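Local coordinates for protein bifunctional endo-1,4-beta-xylanase A (Neocallimastix patriciarum, PDB 2VG9) that hydrolyses the internal beta-1,4-xylosidic bonds of xylan, as an endo-xylanase of glycoside hydrolase family 11, at residues 146-149 / 155-158; 176-181 / 189-194. All blocks are in the same frame, centred on the assembly; numbering follows the deposited sequence.

Contact 1 of 2, residues 146-149 / 155-158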
ATOM      1  N   GLY A 146     -14.761   0.936   7.482  1.00 25.66           N
ATOM      2  CA  GLY A 146     -14.460   2.158   6.791  1.00 26.55           C
ATOM      3  C   GLY A 146     -14.795   2.098   5.323  1.00 26.82           C
ATOM      4  O   GLY A 146     -15.287   1.083   4.832  1.00 27.34           O
ATOM      5  N   PRO A 147     -14.545   3.203   4.616  1.00 27.38           N
ATOM      6  CA  PRO A 147     -14.731   3.279   3.173  1.00 27.54           C
ATOM      7  C   PRO A 147     -13.813   2.300   2.433  1.00 27.18           C
ATOM      8  O   PRO A 147     -12.728   1.986   2.906  1.00 27.57           O
ATOM      9  CB  PRO A 147     -14.375   4.740   2.839  1.00 27.69           C
ATOM     10  CG  PRO A 147     -13.490   5.177   3.976  1.00 28.43           C
ATOM     11  CD  PRO A 147     -14.055   4.476   5.179  1.00 27.62           C
ATOM     12  N   THR A 148     -14.254   1.880   1.258  1.00 26.70           N
ATOM     13  CA  THR A 148     -13.764   0.707   0.574  1.00 26.77           C
ATOM     14  C   THR A 148     -13.672   1.055  -0.926  1.00 26.55           C
ATOM     15  O   THR A 148     -14.207   2.089  -1.350  1.00 26.46           O
ATOM     16  CB  THR A 148     -14.780  -0.428   0.915  1.00 26.95           C
ATOM     17  OG1 THR A 148     -14.221  -1.353   1.869  1.00 28.45           O
ATOM     18  CG2 THR A 148     -15.337  -1.120  -0.269  1.00 24.69           C
ATOM     19  N   ILE A 149     -12.999   0.223  -1.728  1.00 25.96           N
ATOM     20  CA  ILE A 149     -12.978   0.418  -3.188  1.00 25.79           C
ATOM     21  C   ILE A 149     -14.381   0.330  -3.823  1.00 27.13           C
ATOM     22  O   ILE A 149     -14.578   0.745  -4.963  1.00 26.92           O
ATOM     23  CB  ILE A 149     -12.030  -0.601  -3.919  1.00 25.51           C
ATOM     24  CG1 ILE A 149     -12.309  -2.044  -3.446  1.00 23.48           C
ATOM     25  CG2 ILE A 149     -10.555  -0.130  -3.803  1.00 25.11           C
ATOM     26  CD1 ILE A 149     -11.705  -3.146  -4.312  1.00 23.94           C
ATOM     27  N   THR A 155     -17.477  -3.337   7.009  1.00 28.94           N
ATOM     28  CA  THR A 155     -16.518  -4.073   7.796  1.00 27.74           C
ATOM     29  C   THR A 155     -15.855  -5.061   6.838  1.00 26.20           C
ATOM     30  O   THR A 155     -16.546  -5.840   6.181  1.00 26.39           O
ATOM     31  CB  THR A 155     -17.183  -4.729   9.033  1.00 28.43           C
ATOM     32  OG1 THR A 155     -17.449  -3.703  10.009  1.00 29.54           O
ATOM     33  CG2 THR A 155     -16.257  -5.775   9.676  1.00 29.37           C
ATOM     34  N   PHE A 156     -14.523  -4.970   6.715  1.00 23.92           N
ATOM     35  CA  PHE A 156     -13.755  -5.822   5.804  1.00 20.99           C
ATOM     36  C   PHE A 156     -12.482  -6.317   6.501  1.00 20.05           C
ATOM     37  O   PHE A 156     -12.251  -6.039   7.683  1.00 19.84           O
ATOM     38  CB  PHE A 156     -13.455  -5.092   4.462  1.00 20.47           C
ATOM     39  CG  PHE A 156     -12.668  -3.803   4.611  1.00 19.95           C
ATOM     40  CD1 PHE A 156     -11.274  -3.784   4.418  1.00 19.90           C
ATOM     41  CD2 PHE A 156     -13.315  -2.604   4.931  1.00 20.07           C
ATOM     42  CE1 PHE A 156     -10.552  -2.607   4.572  1.00 18.01           C
ATOM     43  CE2 PHE A 156     -12.607  -1.413   5.088  1.00 20.05           C
ATOM     44  CZ  PHE A 156     -11.217  -1.410   4.908  1.00 20.46           C
ATOM     45  N   LYS A 157     -11.666  -7.066   5.775  1.00 18.07           N
ATOM     46  CA  LYS A 157     -10.406  -7.576   6.327  1.00 16.55           C
ATOM     47  C   LYS A 157      -9.200  -6.815   5.782  1.00 14.91           C
ATOM     48  O   LYS A 157      -9.174  -6.412   4.605  1.00 13.97           O
ATOM     49  CB  LYS A 157     -10.235  -9.059   5.987  1.00 16.99           C
ATOM     50  CG  LYS A 157     -11.289  -9.970   6.632  1.00 17.88           C
ATOM     51  CD  LYS A 157     -11.029 -10.106   8.105  1.00 19.93           C
ATOM     52  CE  LYS A 157     -11.867 -11.203   8.717  1.00 21.47           C
ATOM     53  NZ  LYS A 157     -11.533 -11.297  10.151  1.00 22.86           N
ATOM     54  N   GLN A 158      -8.196  -6.647   6.638  1.00 12.99           N
ATOM     55  CA  GLN A 158      -6.875  -6.208   6.194  1.00 11.75           C
ATOM     56  C   GLN A 158      -5.888  -7.350   6.396  1.00 11.07           C
ATOM     57  O   GLN A 158      -5.908  -8.015   7.436  1.00 11.16           O
ATOM     58  CB  GLN A 158      -6.457  -4.956   6.961  1.00 11.43           C
ATOM     59  CG  GLN A 158      -7.345  -3.739   6.651  1.00 11.63           C
ATOM     60  CD  GLN A 158      -7.080  -2.566   7.569  1.00 13.29           C
ATOM     61  OE1 GLN A 158      -6.889  -2.736   8.770  1.00 16.70           O
ATOM     62  NE2 GLN A 158      -7.079  -1.373   7.011  1.00 13.23           N
TER

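Contact 2 of 2, residues 176-181 / 189-194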
ATOM      1  N   ASP A 176       4.541 -14.508  -3.189  1.00 10.46           N
ATOM      2  CA  ASP A 176       4.940 -15.328  -2.020  1.00 10.88           C
ATOM      3  C   ASP A 176       4.206 -14.884  -0.721  1.00 11.05           C
ATOM      4  O   ASP A 176       3.850 -15.714   0.104  1.00 12.01           O
ATOM      5  CB  ASP A 176       6.463 -15.279  -1.799  1.00 11.27           C
ATOM      6  CG  ASP A 176       7.224 -16.272  -2.650  1.00 12.55           C
ATOM      7  OD1 ASP A 176       6.587 -16.957  -3.492  1.00 12.96           O
ATOM      8  OD2 ASP A 176       8.472 -16.346  -2.471  1.00 11.15           O
ATOM      9  N   HIS A 177       3.986 -13.573  -0.561  1.00 10.62           N
ATOM     10  CA  HIS A 177       3.153 -13.025   0.508  1.00  9.20           C
ATOM     11  C   HIS A 177       1.734 -13.523   0.348  1.00  9.37           C
ATOM     12  O   HIS A 177       1.144 -13.993   1.318  1.00  7.34           O
ATOM     13  CB  HIS A 177       3.203 -11.495   0.524  1.00  8.64           C
ATOM     14  CG  HIS A 177       4.520 -10.954   1.002  1.00 11.53           C
ATOM     15  ND1 HIS A 177       5.595 -10.740   0.158  1.00 13.21           N
ATOM     16  CD2 HIS A 177       4.954 -10.641   2.242  1.00  5.59           C
ATOM     17  CE1 HIS A 177       6.624 -10.290   0.859  1.00  7.79           C
ATOM     18  NE2 HIS A 177       6.262 -10.231   2.123  1.00  9.38           N
ATOM     19  N   PHE A 178       1.191 -13.472  -0.874  1.00  9.12           N
ATOM     20  CA  PHE A 178      -0.191 -13.992  -1.085  1.00  9.89           C
ATOM     21  C   PHE A 178      -0.273 -15.472  -0.685  1.00 10.95           C
ATOM     22  O   PHE A 178      -1.259 -15.889  -0.056  1.00 12.26           O
ATOM     23  CB  PHE A 178      -0.686 -13.813  -2.536  1.00  9.83           C
ATOM     24  CG  PHE A 178      -0.737 -12.368  -3.024  1.00  9.63           C
ATOM     25  CD1 PHE A 178      -0.631 -11.293  -2.129  1.00  9.44           C
ATOM     26  CD2 PHE A 178      -0.933 -12.095  -4.391  1.00  9.89           C
ATOM     27  CE1 PHE A 178      -0.685  -9.948  -2.594  1.00  9.61           C
ATOM     28  CE2 PHE A 178      -1.002 -10.779  -4.858  1.00  6.79           C
ATOM     29  CZ  PHE A 178      -0.905  -9.708  -3.955  1.00  8.98           C
ATOM     30  N   LYS A 179       0.739 -16.256  -1.056  1.00 11.53           N
ATOM     31  CA  LYS A 179       0.785 -17.711  -0.753  1.00 13.44           C
ATOM     32  C   LYS A 179       0.819 -17.970   0.747  1.00 12.64           C
ATOM     33  O   LYS A 179       0.072 -18.817   1.256  1.00 13.17           O
ATOM     34  CB  LYS A 179       2.013 -18.382  -1.375  1.00 12.86           C
ATOM     35  CG  LYS A 179       1.873 -18.769  -2.839  1.00 16.59           C
ATOM     36  CD  LYS A 179       3.200 -19.404  -3.347  1.00 16.90           C
ATOM     37  CE  LYS A 179       3.498 -18.992  -4.804  1.00 23.79           C
ATOM     38  NZ  LYS A 179       4.280 -20.044  -5.569  1.00 27.22           N
ATOM     39  N   GLU A 180       1.674 -17.222   1.450  1.00 12.35           N
ATOM     40  CA  GLU A 180       1.733 -17.261   2.916  1.00 12.58           C
ATOM     41  C   GLU A 180       0.423 -16.935   3.579  1.00 12.97           C
ATOM     42  O   GLU A 180       0.065 -17.607   4.559  1.00 13.50           O
ATOM     43  CB  GLU A 180       2.861 -16.375   3.483  1.00 12.38           C
ATOM     44  CG  GLU A 180       4.276 -16.942   3.211  1.00 15.43           C
ATOM     45  CD  GLU A 180       4.629 -18.211   4.021  1.00 21.15           C
ATOM     46  OE1 GLU A 180       3.854 -18.654   4.889  1.00 20.60           O
ATOM     47  OE2 GLU A 180       5.712 -18.777   3.791  1.00 26.19           O
ATOM     48  N   TRP A 181      -0.297 -15.910   3.094  1.00 11.50           N
ATOM     49  CA  TRP A 181      -1.615 -15.598   3.663  1.00 12.10           C
ATOM     50  C   TRP A 181      -2.638 -16.710   3.388  1.00 13.36           C
ATOM     51  O   TRP A 181      -3.436 -17.102   4.269  1.00 13.76           O
ATOM     52  CB  TRP A 181      -2.117 -14.246   3.159  1.00 11.50           C
ATOM     53  CG  TRP A 181      -1.192 -13.061   3.449  1.00 11.78           C
ATOM     54  CD1 TRP A 181      -0.252 -12.934   4.458  1.00 12.64           C
ATOM     55  CD2 TRP A 181      -1.133 -11.834   2.698  1.00 10.08           C
ATOM     56  NE1 TRP A 181       0.385 -11.703   4.355  1.00 13.09           N
ATOM     57  CE2 TRP A 181      -0.148 -11.018   3.289  1.00 10.14           C
ATOM     58  CE3 TRP A 181      -1.814 -11.362   1.566  1.00  9.03           C
ATOM     59  CZ2 TRP A 181       0.173  -9.755   2.785  1.00 10.68           C
ATOM     60  CZ3 TRP A 181      -1.504 -10.109   1.080  1.00 10.28           C
ATOM     61  CH2 TRP A 181      -0.506  -9.330   1.672  1.00 11.62           C
ATOM     62  N   GLY A 189      -9.610 -13.215  -2.631  1.00 12.15           N
ATOM     63  CA  GLY A 189     -10.449 -12.802  -3.761  1.00 12.68           C
ATOM     64  C   GLY A 189      -9.644 -12.436  -4.998  1.00 11.72           C
ATOM     65  O   GLY A 189      -8.497 -12.844  -5.140  1.00 11.55           O
ATOM     66  N   ASN A 190     -10.250 -11.672  -5.896  1.00 12.44           N
ATOM     67  CA  ASN A 190      -9.615 -11.374  -7.198  1.00 12.83           C
ATOM     68  C   ASN A 190      -8.660 -10.181  -7.057  1.00 11.72           C
ATOM     69  O   ASN A 190      -8.978  -9.211  -6.380  1.00 11.47           O
ATOM     70  CB  ASN A 190     -10.671 -11.057  -8.252  1.00 11.24           C
ATOM     71  CG  ASN A 190     -11.543 -12.263  -8.619  1.00 14.61           C
ATOM     72  OD1 ASN A 190     -11.086 -13.409  -8.630  1.00 13.96           O
ATOM     73  ND2 ASN A 190     -12.807 -11.989  -8.955  1.00 13.50           N
ATOM     74  N   LEU A 191      -7.507 -10.241  -7.709  1.00 11.35           N
ATOM     75  CA  LEU A 191      -6.516  -9.184  -7.522  1.00 11.04           C
ATOM     76  C   LEU A 191      -6.924  -7.844  -8.173  1.00 11.78           C
ATOM     77  O   LEU A 191      -7.046  -7.743  -9.386  1.00 13.49           O
ATOM     78  CB  LEU A 191      -5.143  -9.656  -8.000  1.00 10.13           C
ATOM     79  CG  LEU A 191      -3.967  -8.697  -7.751  1.00  9.22           C
ATOM     80  CD1 LEU A 191      -3.787  -8.352  -6.206  1.00  3.05           C
ATOM     81  CD2 LEU A 191      -2.732  -9.376  -8.348  1.00  5.92           C
ATOM     82  N   TYR A 192      -7.126  -6.820  -7.353  1.00 12.01           N
ATOM     83  CA  TYR A 192      -7.465  -5.499  -7.821  1.00 12.50           C
ATOM     84  C   TYR A 192      -6.256  -4.738  -8.390  1.00 11.80           C
ATOM     85  O   TYR A 192      -6.328  -4.212  -9.485  1.00 11.54           O
ATOM     86  CB  TYR A 192      -8.117  -4.726  -6.663  1.00 13.51           C
ATOM     87  CG  TYR A 192      -8.493  -3.285  -6.949  1.00 15.65           C
ATOM     88  CD1 TYR A 192      -9.531  -2.992  -7.838  1.00 21.66           C
ATOM     89  CD2 TYR A 192      -7.843  -2.219  -6.315  1.00 12.75           C
ATOM     90  CE1 TYR A 192      -9.915  -1.683  -8.114  1.00 20.71           C
ATOM     91  CE2 TYR A 192      -8.227  -0.873  -6.581  1.00 18.59           C
ATOM     92  CZ  TYR A 192      -9.273  -0.627  -7.486  1.00 19.44           C
ATOM     93  OH  TYR A 192      -9.704   0.654  -7.809  1.00 21.04           O
ATOM     94  N   GLU A 193      -5.169  -4.647  -7.617  1.00 11.70           N
ATOM     95  CA  GLU A 193      -3.954  -3.900  -8.000  1.00 10.22           C
ATOM     96  C   GLU A 193      -2.799  -4.303  -7.091  1.00  9.78           C
ATOM     97  O   GLU A 193      -3.002  -4.938  -6.045  1.00  8.96           O
ATOM     98  CB  GLU A 193      -4.158  -2.400  -7.794  1.00 10.32           C
ATOM     99  CG  GLU A 193      -4.183  -2.051  -6.283  1.00 10.84           C
ATOM    100  CD  GLU A 193      -4.539  -0.606  -5.998  1.00 11.05           C
ATOM    101  OE1 GLU A 193      -4.155   0.281  -6.787  1.00 11.36           O
ATOM    102  OE2 GLU A 193      -5.214  -0.362  -4.983  1.00 12.71           O
ATOM    103  N   VAL A 194      -1.588  -3.921  -7.502  1.00  9.63           N
ATOM    104  CA  VAL A 194      -0.384  -4.079  -6.703  1.00  9.04           C
ATOM    105  C   VAL A 194       0.326  -2.745  -6.836  1.00  9.66           C
ATOM    106  O   VAL A 194       0.742  -2.329  -7.941  1.00  8.30           O
ATOM    107  CB  VAL A 194       0.537  -5.246  -7.177  1.00 10.04           C
ATOM    108  CG1 VAL A 194       1.841  -5.298  -6.355  1.00  8.65           C
ATOM    109  CG2 VAL A 194      -0.187  -6.624  -7.083  1.00  9.47           C
TER

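Contact 1 of 2, residues 146-149 / 155-158
The ring of Phe156 lies against the chain that leaves the corner at Gly146, and Thr148 reaches over one of its faces. From CB the side chain heads toward 146-149, with CG set between the backbone N and the carbonyl carbon (chi1 59°). CG is the first ring atom near the threonine, 4.0 Å from Thr148 OG1. That oxygen sits nearer to one side of the ring, with Phe156 CD2 only 3.4 Å from Thr148 OG1. The next atom, CE2, meets most: Thr148 OG1 above it at 3.6 Å, and, at the ring's edge and near its plane, Gly146 O at 3.7 Å from Phe156 CE2. A carbonyl oxygen suits that weakly electropositive rim. Trp98, His144 and Leu109 also pack against the Phe156 side chain.

No hydrogen bond joins the two segments, and Thr148 OG1, buried by the contact, has no hydrogen-bonding partner in the model; its hydroxyl simply rests on the aromatic face. Each residue fits its place. Gly146 turns the corner fully extended (phi 170°, psi 180°), and a CB there would come too near Pro147 CD, which suits glycine to the position. Pro147, an exposed residue, directs its CB away from 155-158, and its ring restricts phi. An alanine in place of Phe156 would probably open a gap beneath Thr148 and beside the Gly146 carbonyl, depriving the turn of the surface on which it rests.

Backbone hydrogen bonds between Gly146 and Glu154 and between Phe156 and His144 continue the pairing of strands 135-145 and 153-163. The Gly-Pro-Thr-Ile run at the end of this long antiparallel hairpin is consistent with the thumb of family 11 xylanases, the loop that overhangs the substrate cleft of the beta jelly roll.

Contact 2 of 2, residues 176-181 / 189-194
The single alpha helix of the family 11 jelly roll, 174-182, packs here against strand 190-200 of the curled sheet, and Phe178 is the helix residue that makes the contact. Its CG stands anti to the carbonyl carbon (chi1 -60°), which sends the ring out from the helix so that its far end meets the strand. Phe178 CZ lies 3.9 Å from Leu191 CD1, while the neighbouring CE2 also approaches the second methyl, 4.1 Å from Leu191 CD2. The two side chains cross at about a right angle. A looser touch comes at the ring's edge, where Val194 CG2 is 4.5 Å from Phe178 CZ.

Leu191 and Val194 are three residues apart, yet both point toward the helix; the helical backbone angles of Tyr192 (psi -53°) interrupt the strand and shift its alternation. Around the same phenylalanine, Phe99 and Tyr112 make edge-to-face ring contacts. A long aromatic side chain can span the distance between helix and strand, where the nearest CA atoms, those of Phe178 and Leu191, are 10.2 Å apart, and branched aliphatics offer it methyl groups. With only apolar atoms meeting and no hydrogen bond across, the attachment depends on dispersion and the burial of hydrophobic surface, not on directional bonds.

In the fold
Contact 1 closes before contact 2 opens along the chain, and their centres lie about 16 Å apart. Both reach the same mixed sheet: strand 153-163 pairs in parallel with 110-115, which is joined through 89-100 to strand 190-200. They also meet directly, Ile149 CG2 packing 3.7 Å from Tyr192 CE2, so the chain leaving the hairpin corner rests on the irregular start of strand 190-200. Trp98 of strand 89-100 links them further, touching Thr148 and Phe156 in contact 1 and Glu193, which lies in segment 189-194 between Leu191 and Val194. The probable thumb hairpin and the strand on which the helix packs thus belong to one curled sheet.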